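Local coordinates for protein phosphoserine aminotransferase (Bacillus alcalophilus, PDB 1W23) that catalyses the reversible, pyridoxal 5'-phosphate-dependent transamination between phosphoserine and 3-phosphohydroxypyruvate in serine biosynthesis, and acts likewise on phosphohydroxythreonine, at residues F7-A13 with A335-V341; E25-F29 with F242-R248. One frame throughout, in Å; residues are numbered along the deposited sequence.

Interaction 1: residues F7-A13 with A335-V341; sequences FNAGPSA and ASIYNAV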
loop_
_atom_site.group_PDB
_atom_site.type_symbol
_atom_site.label_atom_id
_atom_site.label_comp_id
_atom_site.label_asym_id
_atom_site.label_seq_id
_atom_site.Cartn_x
_atom_site.Cartn_y
_atom_site.Cartn_z
ATOM N N PHE A 7 13.220 -17.253 -8.833
ATOM C CA PHE A 7 13.400 -17.627 -7.433
ATOM C C PHE A 7 13.477 -16.408 -6.519
ATOM O O PHE A 7 14.009 -16.479 -5.409
ATOM C CB PHE A 7 14.651 -18.497 -7.277
ATOM C CG PHE A 7 14.517 -19.893 -7.837
ATOM C CD1 PHE A 7 14.919 -20.217 -9.112
ATOM C CD2 PHE A 7 13.966 -20.920 -7.072
ATOM C CE1 PHE A 7 14.802 -21.499 -9.603
ATOM C CE2 PHE A 7 13.859 -22.211 -7.557
ATOM C CZ PHE A 7 14.268 -22.497 -8.833
ATOM N N ASN A 8 12.870 -15.304 -6.928
ATOM C CA ASN A 8 12.864 -14.103 -6.090
ATOM C C ASN A 8 12.188 -14.346 -4.743
ATOM O O ASN A 8 11.178 -15.065 -4.620
ATOM C CB ASN A 8 12.126 -12.958 -6.826
ATOM C CG ASN A 8 13.015 -12.211 -7.771
ATOM O OD1 ASN A 8 14.229 -12.122 -7.568
ATOM N ND2 ASN A 8 12.427 -11.622 -8.805
ATOM N N ALA A 9 12.759 -13.698 -3.712
ATOM C CA ALA A 9 12.366 -13.899 -2.320
ATOM C C ALA A 9 11.212 -13.017 -1.855
ATOM O O ALA A 9 10.744 -13.222 -0.752
ATOM C CB ALA A 9 13.576 -13.689 -1.404
ATOM N N GLY A 10 10.817 -12.025 -2.634
ATOM C CA GLY A 10 9.737 -11.154 -2.204
ATOM C C GLY A 10 9.922 -9.753 -2.735
ATOM O O GLY A 10 10.977 -9.109 -2.430
ATOM N N PRO A 11 8.999 -9.183 -3.510
ATOM C CA PRO A 11 7.966 -9.871 -4.248
ATOM C C PRO A 11 8.554 -11.012 -5.114
ATOM O O PRO A 11 9.765 -11.194 -5.172
ATOM C CB PRO A 11 7.330 -8.759 -5.099
ATOM C CG PRO A 11 7.641 -7.531 -4.341
ATOM C CD PRO A 11 9.066 -7.739 -3.861
ATOM N N SER A 12 7.670 -11.812 -5.639
ATOM C CA SER A 12 8.019 -13.133 -6.129
ATOM C C SER A 12 7.117 -13.570 -7.256
ATOM O O SER A 12 6.200 -12.859 -7.695
ATOM C CB SER A 12 7.952 -14.129 -4.972
ATOM O OG SER A 12 6.684 -14.161 -4.389
ATOM N N ALA A 13 7.381 -14.771 -7.752
ATOM C CA ALA A 13 6.582 -15.339 -8.836
ATOM C C ALA A 13 5.096 -15.348 -8.472
ATOM O O ALA A 13 4.724 -15.712 -7.348
ATOM C CB ALA A 13 7.041 -16.788 -9.104
ATOM N N ALA A 335 17.130 -20.314 -2.492
ATOM C CA ALA A 335 16.153 -20.632 -3.529
ATOM C C ALA A 335 14.750 -20.471 -2.904
ATOM O O ALA A 335 14.350 -21.310 -2.071
ATOM C CB ALA A 335 16.339 -22.053 -4.066
ATOM N N SER A 336 14.036 -19.411 -3.251
ATOM C CA SER A 336 12.680 -19.189 -2.748
ATOM C C SER A 336 11.717 -19.892 -3.689
ATOM O O SER A 336 11.735 -19.684 -4.895
ATOM C CB SER A 336 12.397 -17.713 -2.613
ATOM O OG SER A 336 13.260 -17.101 -1.663
ATOM N N ILE A 337 10.922 -20.795 -3.096
ATOM C CA ILE A 337 10.067 -21.747 -3.783
ATOM C C ILE A 337 8.638 -21.682 -3.246
ATOM O O ILE A 337 8.005 -22.647 -2.879
ATOM C CB ILE A 337 10.680 -23.174 -3.726
ATOM C CG1 ILE A 337 11.040 -23.617 -2.311
ATOM C CG2 ILE A 337 11.870 -23.259 -4.658
ATOM C CD1 ILE A 337 11.394 -25.104 -2.221
ATOM N N TYR A 338 8.113 -20.450 -3.204
ATOM C CA TYR A 338 6.748 -20.176 -2.818
ATOM C C TYR A 338 5.762 -20.888 -3.712
ATOM O O TYR A 338 6.134 -21.464 -4.747
ATOM C CB TYR A 338 6.533 -18.655 -2.880
ATOM C CG TYR A 338 7.499 -17.867 -2.016
ATOM C CD1 TYR A 338 8.238 -16.827 -2.552
ATOM C CD2 TYR A 338 7.692 -18.118 -0.684
ATOM C CE1 TYR A 338 9.103 -16.089 -1.806
ATOM C CE2 TYR A 338 8.543 -17.380 0.091
ATOM C CZ TYR A 338 9.249 -16.344 -0.467
ATOM O OH TYR A 338 10.134 -15.632 0.341
ATOM N N ASN A 339 4.484 -20.825 -3.366
ATOM C CA ASN A 339 3.441 -21.622 -4.037
ATOM C C ASN A 339 3.528 -21.576 -5.570
ATOM O O ASN A 339 3.380 -22.621 -6.208
ATOM C CB ASN A 339 2.080 -21.057 -3.669
ATOM C CG ASN A 339 1.587 -21.369 -2.265
ATOM O OD1 ASN A 339 2.186 -22.149 -1.530
ATOM N ND2 ASN A 339 0.456 -20.766 -1.888
ATOM N N ALA A 340 3.716 -20.389 -6.138
ATOM C CA ALA A 340 3.621 -20.240 -7.593
ATOM C C ALA A 340 4.892 -20.570 -8.353
ATOM O O ALA A 340 4.859 -20.576 -9.589
ATOM C CB ALA A 340 3.146 -18.853 -7.949
ATOM N N VAL A 341 5.991 -20.850 -7.691
ATOM C CA VAL A 341 7.192 -21.235 -8.423
ATOM C C VAL A 341 6.951 -22.586 -9.073
ATOM O O VAL A 341 6.606 -23.554 -8.373
ATOM C CB VAL A 341 8.430 -21.232 -7.499
ATOM C CG1 VAL A 341 9.637 -21.789 -8.219
ATOM C CG2 VAL A 341 8.696 -19.835 -6.943
HETATM O O HOH W 1 15.477 -16.353 -3.097
HETATM O O HOH W 2 3.749 -17.811 -4.790
#

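Interaction 2: residues E25-F29 with F242-R248; sequences ELLNF and FSIYMLR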
loop_
_atom_site.group_PDB
_atom_site.type_symbol
_atom_site.label_atom_id
_atom_site.label_comp_id
_atom_site.label_asym_id
_atom_site.label_seq_id
_atom_site.Cartn_x
_atom_site.Cartn_y
_atom_site.Cartn_z
ATOM N N GLU A 25 -8.382 -8.061 -18.642
ATOM C CA GLU A 25 -9.422 -7.140 -18.189
ATOM C C GLU A 25 -8.861 -5.833 -17.603
ATOM O O GLU A 25 -9.607 -5.105 -16.936
ATOM C CB GLU A 25 -10.428 -7.834 -17.240
ATOM C CG GLU A 25 -9.876 -8.265 -15.877
ATOM C CD GLU A 25 -10.721 -9.293 -15.136
ATOM O OE1 GLU A 25 -10.425 -9.574 -13.975
ATOM O OE2 GLU A 25 -11.702 -9.839 -15.662
ATOM N N LEU A 26 -7.603 -5.505 -17.870
ATOM C CA LEU A 26 -6.965 -4.338 -17.229
ATOM C C LEU A 26 -7.674 -3.049 -17.588
ATOM O O LEU A 26 -7.621 -2.117 -16.781
ATOM C CB LEU A 26 -5.477 -4.231 -17.570
ATOM C CG LEU A 26 -4.683 -3.443 -16.547
ATOM C CD1 LEU A 26 -4.484 -4.203 -15.263
ATOM C CD2 LEU A 26 -3.300 -3.045 -17.108
ATOM N N LEU A 27 -8.244 -2.948 -18.789
ATOM C CA LEU A 27 -8.868 -1.713 -19.218
ATOM C C LEU A 27 -10.373 -1.699 -19.037
ATOM O O LEU A 27 -10.990 -0.612 -19.027
ATOM C CB LEU A 27 -8.577 -1.474 -20.722
ATOM C CG LEU A 27 -7.146 -1.650 -21.164
ATOM C CD1 LEU A 27 -6.974 -1.358 -22.679
ATOM C CD2 LEU A 27 -6.225 -0.791 -20.347
ATOM N N ASN A 28 -11.005 -2.867 -18.936
ATOM C CA ASN A 28 -12.460 -3.007 -18.873
ATOM C C ASN A 28 -12.812 -4.109 -17.898
ATOM O O ASN A 28 -12.896 -5.295 -18.336
ATOM C CB ASN A 28 -13.002 -3.258 -20.268
ATOM C CG ASN A 28 -14.496 -3.570 -20.272
ATOM O OD1 ASN A 28 -15.210 -3.259 -19.311
ATOM N ND2 ASN A 28 -14.950 -4.250 -21.320
ATOM N N PHE A 29 -12.944 -3.782 -16.643
ATOM C CA PHE A 29 -13.248 -4.731 -15.590
ATOM C C PHE A 29 -14.745 -4.885 -15.392
ATOM O O PHE A 29 -15.450 -3.880 -15.217
ATOM C CB PHE A 29 -12.607 -4.264 -14.269
ATOM C CG PHE A 29 -12.906 -5.225 -13.162
ATOM C CD1 PHE A 29 -12.380 -6.535 -13.205
ATOM C CD2 PHE A 29 -13.698 -4.870 -12.083
ATOM C CE1 PHE A 29 -12.689 -7.431 -12.211
ATOM C CE2 PHE A 29 -13.933 -5.813 -11.086
ATOM C CZ PHE A 29 -13.434 -7.076 -11.158
ATOM N N PHE A 242 -5.983 -2.459 -6.387
ATOM C CA PHE A 242 -5.383 -3.376 -7.380
ATOM C C PHE A 242 -4.668 -4.525 -6.667
ATOM O O PHE A 242 -4.757 -5.694 -7.116
ATOM C CB PHE A 242 -4.468 -2.664 -8.359
ATOM C CG PHE A 242 -4.073 -3.571 -9.526
ATOM C CD1 PHE A 242 -5.012 -3.907 -10.487
ATOM C CD2 PHE A 242 -2.808 -4.067 -9.651
ATOM C CE1 PHE A 242 -4.671 -4.735 -11.527
ATOM C CE2 PHE A 242 -2.466 -4.908 -10.709
ATOM C CZ PHE A 242 -3.406 -5.229 -11.683
ATOM N N SER A 243 -3.993 -4.260 -5.572
ATOM C CA SER A 243 -3.335 -5.352 -4.816
ATOM C C SER A 243 -4.367 -6.337 -4.285
ATOM O O SER A 243 -4.104 -7.570 -4.325
ATOM C CB SER A 243 -2.470 -4.805 -3.693
ATOM O OG SER A 243 -1.398 -4.053 -4.186
ATOM N N ILE A 244 -5.488 -5.871 -3.772
ATOM C CA ILE A 244 -6.523 -6.781 -3.265
ATOM C C ILE A 244 -7.165 -7.553 -4.400
ATOM O O ILE A 244 -7.459 -8.769 -4.264
ATOM C CB ILE A 244 -7.536 -5.997 -2.392
ATOM C CG1 ILE A 244 -6.852 -5.516 -1.107
ATOM C CG2 ILE A 244 -8.768 -6.832 -2.105
ATOM C CD1 ILE A 244 -7.557 -4.388 -0.373
ATOM N N TYR A 245 -7.379 -6.925 -5.550
ATOM C CA TYR A 245 -7.879 -7.634 -6.736
ATOM C C TYR A 245 -6.896 -8.708 -7.147
ATOM O O TYR A 245 -7.307 -9.862 -7.444
ATOM C CB TYR A 245 -8.070 -6.566 -7.850
ATOM C CG TYR A 245 -8.125 -7.167 -9.220
ATOM C CD1 TYR A 245 -9.290 -7.716 -9.752
ATOM C CD2 TYR A 245 -6.994 -7.212 -10.034
ATOM C CE1 TYR A 245 -9.309 -8.262 -11.023
ATOM C CE2 TYR A 245 -7.009 -7.780 -11.272
ATOM C CZ TYR A 245 -8.196 -8.310 -11.770
ATOM O OH TYR A 245 -8.153 -8.885 -13.020
ATOM N N MET A 246 -5.589 -8.425 -7.182
ATOM C CA MET A 246 -4.623 -9.466 -7.559
ATOM C C MET A 246 -4.606 -10.584 -6.538
ATOM O O MET A 246 -4.475 -11.770 -6.919
ATOM C CB MET A 246 -3.231 -8.857 -7.742
ATOM C CG MET A 246 -3.079 -8.057 -9.005
ATOM S SD MET A 246 -3.314 -8.968 -10.516
ATOM C CE MET A 246 -2.210 -10.331 -10.351
ATOM N N LEU A 247 -4.690 -10.279 -5.240
ATOM C CA LEU A 247 -4.817 -11.263 -4.197
ATOM C C LEU A 247 -6.030 -12.174 -4.473
ATOM O O LEU A 247 -5.913 -13.410 -4.407
ATOM C CB LEU A 247 -4.946 -10.554 -2.839
ATOM C CG LEU A 247 -5.352 -11.416 -1.631
ATOM C CD1 LEU A 247 -4.398 -12.437 -1.250
ATOM C CD2 LEU A 247 -5.700 -10.467 -0.474
ATOM N N ARG A 248 -7.189 -11.592 -4.791
ATOM C CA ARG A 248 -8.342 -12.388 -5.146
ATOM C C ARG A 248 -7.982 -13.348 -6.271
ATOM O O ARG A 248 -8.310 -14.547 -6.212
ATOM C CB ARG A 248 -9.505 -11.427 -5.486
ATOM C CG ARG A 248 -10.883 -12.094 -5.641
ATOM C CD ARG A 248 -11.103 -12.946 -6.909
ATOM N NE ARG A 248 -10.786 -12.175 -8.138
ATOM C CZ ARG A 248 -11.672 -11.442 -8.766
ATOM N NH1 ARG A 248 -12.949 -11.374 -8.393
ATOM N NH2 ARG A 248 -11.270 -10.720 -9.840
#

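Interaction 1: residues F7-A13 with A335-V341
Phe-7 enters with its ring among Ala-335, Ile-337 and Val-341, Phe-7 CE2 3.7 Å from Ile-337 CG2 and CD2 4.0 Å from Ala-335 CB. Helix 343-359 adds Ala-345 and Leu-349 to this apolar pocket. A water lies 2.7 Å from both O of Phe-7 and OG of Ser-336 and bridges them; Asn-298 also holds that hydroxyl. The CA-to-CB bond of Asn-8 points away from 335-341, and its ND2 bonds O of Glu-38 of the second subunit. At Ala-9 the direct link forms, Tyr-338 OH donating to Ala-9 O over 2.7 Å. In this class-V aminotransferase the N-terminal loop crosses the end of strand 333-336 beside the active site, where the Tyr-338 side chain touches Thr-152 and Lys-196, the lysine that carries the pyridoxal phosphate, although lysine and cofactor are not bonded here. Gly-10 precedes a cis peptide bond to Pro-11, which turns the chain back. Ser-12 OG lies 3.6 Å from Tyr-338 CD1 while bonding the carbonyl of Gln-195. Ala-13 packs on the type I turn Tyr-338 to Val-341, Ala-13 O 3.6 Å from Ala-340 CB and CB 4.1 Å from Val-341 CG2; a water accepting from Ala-340 N (2.9 Å) gives Ala-13 O a weak 3.4 Å bond.

Interaction 2: residues E25-F29 with F242-R248
A short hydrogen bond anchors this contact: Tyr-245 OH donates to OE1 of Glu-25 at 2.6 Å, joining the 25-29 loop to helix 241-256. Arg-248 adds a looser electrostatic attraction, its NH2 lying 4.4 Å from OE1 of Glu-25, beyond a salt bridge; its firmer partner is Gln-52, reached through NH1. The edge of Tyr-245 meets the face of Phe-29 in an offset edge-to-face pair, with ring centroids 5.5 Å apart and planes at 83°. One turn earlier on the helix, CD1 of Leu-26 lies 3.8 Å from CE1 of Phe-242. Phe-242 stacks on Phe-242 of the second subunit and Leu-26 packs on its Gln-23, so this loop-on-helix contact lies in the interface of the homodimer, the Phe-242 side chain about 14 Å from the pyridoxal phosphate. Val-49 of helix 44-61 touches both Phe-29 and Tyr-245, Ala-22 of helix 16-24 also packs on Tyr-245, and Ile-244 and Leu-247 rest on Phe-71 of strand 67-72.

How the interactions relate
Both contacts are largely buried, but the centre of interaction 1 is about 11 Å from the centre of the chain, that of interaction 2 about 21 Å. Their centres are 21 Å apart and they do not touch. Helix 16-24 runs between the N-terminal loop of one and the 25-29 loop of the other, and interaction 2 is nested within the long chain loop that interaction 1 closes. Beside the cofactor site, interaction 1 combines apolar packing round Phe-7 with a tyrosine-to-carbonyl hydrogen bond and bridging waters, and buries 455 Å². Interaction 2 is smaller, at 198 Å², and wholly side-chain in character, a carboxylate-to-tyrosine-hydroxyl hydrogen bond beside an edge-to-face aromatic pair. Each also reaches the second subunit.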